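Local coordinates for protein 3-oxo-tetronate kinase (Cupriavidus necator, PDB 5DMH) that phosphorylates 3-oxo-tetronate (3-dehydroerythronate) at its terminal hydroxyl with ATP, giving 3-oxo-tetronate 4-phosphate and ADP, at residues Asp351-Lys354 against Ala355-Glu359. Numbering follows the deposited sequence.
Sequences DEVK and AVQAE. With ADP (adenosine-5'-diphosphate), chain C.
The carboxamide of Q357 presents one face to V353, whose CG1 sits almost directly over the amide carbon CD at 3.7 Å. The two side chains run alongside each other, one turn apart on helix 350-360 of the nucleotide-binding C-terminal domain. V353 also serves the ligand: its other methyl, CG2, lies over a face of the adenine of ADP, 4.0 Å from C6. V356 instead meets the base at its edge, with CG1 3.7 Å from N1 and displaced slightly toward the opposite face. A chi1 of 170° places CG1 of V353 anti to the backbone N, which divides its two methyls between amide and base. The helix thus contributes an apolar wall to the adenine pocket, while P318 and A365 pack against V356. The i to i+4 bonds run regularly from A355 to A358; Q357 N to V353 O, at 2.9 Å, joins the backbones of the same two residues whose side chains pack together. Both ends of the buried amide are engaged: NE2 donates to the carbonyl of P178, and OE1 accepts from a water. K354 bends at chi2 (-79°) to reach this same water, where NZ donates over 2.6 Å to the water oxygen.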
# COMPACT_ATOMS: atom_id res chain seq x y z
N ASP A 351 -17.66 -14.71 7.56
CA ASP A 351 -18.72 -14.95 8.54
C ASP A 351 -18.19 -14.75 9.97
O ASP A 351 -18.90 -14.19 10.84
CB ASP A 351 -19.32 -16.36 8.39
CG ASP A 351 -20.21 -16.51 7.16
OD1 ASP A 351 -20.73 -15.51 6.63
OD2 ASP A 351 -20.42 -17.67 6.73
N GLU A 352 -16.97 -15.20 10.24
CA GLU A 352 -16.39 -15.06 11.59
C GLU A 352 -16.12 -13.60 11.91
O GLU A 352 -16.37 -13.14 13.03
CB GLU A 352 -15.10 -15.86 11.71
CG GLU A 352 -15.32 -17.39 11.61
CD GLU A 352 -14.05 -18.21 11.38
OE1 GLU A 352 -13.02 -17.64 10.95
OE2 GLU A 352 -14.07 -19.45 11.59
N VAL A 353 -15.57 -12.88 10.94
CA VAL A 353 -15.33 -11.44 11.10
C VAL A 353 -16.65 -10.72 11.39
O VAL A 353 -16.73 -9.89 12.32
CB VAL A 353 -14.66 -10.87 9.85
CG1 VAL A 353 -14.62 -9.35 9.90
CG2 VAL A 353 -13.25 -11.43 9.72
N LYS A 354 -17.67 -11.02 10.61
CA LYS A 354 -18.97 -10.39 10.79
C LYS A 354 -19.51 -10.64 12.19
O LYS A 354 -20.10 -9.72 12.81
CB LYS A 354 -19.98 -10.86 9.74
CG LYS A 354 -19.89 -10.11 8.43
CD LYS A 354 -20.57 -8.74 8.51
CE LYS A 354 -20.51 -8.02 7.16
NZ LYS A 354 -20.83 -6.55 7.28
N ALA A 355 -19.29 -11.84 12.72
CA ALA A 355 -19.76 -12.15 14.07
C ALA A 355 -19.03 -11.31 15.13
O ALA A 355 -19.64 -10.83 16.07
CB ALA A 355 -19.60 -13.68 14.38
N VAL A 356 -17.73 -11.17 14.98
CA VAL A 356 -16.93 -10.39 15.91
C VAL A 356 -17.41 -8.93 15.84
O VAL A 356 -17.59 -8.26 16.85
CB VAL A 356 -15.43 -10.46 15.53
CG1 VAL A 356 -14.63 -9.41 16.29
CG2 VAL A 356 -14.86 -11.87 15.76
N GLN A 357 -17.61 -8.44 14.63
CA GLN A 357 -17.97 -7.05 14.45
C GLN A 357 -19.34 -6.72 15.01
O GLN A 357 -19.52 -5.64 15.57
CB GLN A 357 -17.88 -6.67 12.97
CG GLN A 357 -16.45 -6.68 12.40
CD GLN A 357 -16.46 -6.34 10.92
OE1 GLN A 357 -17.44 -6.63 10.22
NE2 GLN A 357 -15.39 -5.74 10.43
N ALA A 358 -20.30 -7.63 14.85
CA ALA A 358 -21.64 -7.44 15.42
C ALA A 358 -21.56 -7.26 16.94
O ALA A 358 -22.34 -6.53 17.53
CB ALA A 358 -22.57 -8.62 15.08
N GLU A 359 -20.61 -7.94 17.56
CA GLU A 359 -20.48 -7.87 19.01
C GLU A 359 -19.68 -6.64 19.47
O GLU A 359 -20.07 -5.99 20.43
CB GLU A 359 -19.82 -9.15 19.54
CG GLU A 359 -19.56 -9.16 21.03
CD GLU A 359 -20.77 -9.55 21.85
OE1 GLU A 359 -21.92 -9.29 21.42
OE2 GLU A 359 -20.57 -10.12 22.94
PB ADP C . -5.79 -5.84 4.05
O1B ADP C . -4.37 -5.57 3.55
O2B ADP C . -6.23 -7.26 3.73
O3B ADP C . -6.79 -4.77 3.65
PA ADP C . -5.59 -4.73 6.75
O1A ADP C . -4.66 -5.15 7.82
O2A ADP C . -5.43 -3.43 6.04
O3A ADP C . -5.68 -5.94 5.68
O5' ADP C . -7.09 -4.65 7.31
C5' ADP C . -7.71 -5.75 7.97
C4' ADP C . -8.53 -5.23 9.14
O4' ADP C . -9.42 -6.24 9.59
C3' ADP C . -7.65 -4.85 10.32
O3' ADP C . -8.18 -3.70 11.02
C2' ADP C . -7.74 -6.08 11.18
O2' ADP C . -7.35 -5.84 12.51
C1' ADP C . -9.19 -6.45 10.97
N9 ADP C . -9.40 -7.85 11.33
C8 ADP C . -8.59 -8.90 11.06
N7 ADP C . -9.08 -10.03 11.58
C5 ADP C . -10.23 -9.70 12.20
C6 ADP C . -11.24 -10.42 12.97
N6 ADP C . -11.08 -11.75 13.12
N1 ADP C . -12.30 -9.73 13.45
C2 ADP C . -12.44 -8.40 13.25
N3 ADP C . -11.55 -7.65 12.57
C4 ADP C . -10.44 -8.25 12.05
O HOH W 1 -19.79 -5.68 9.54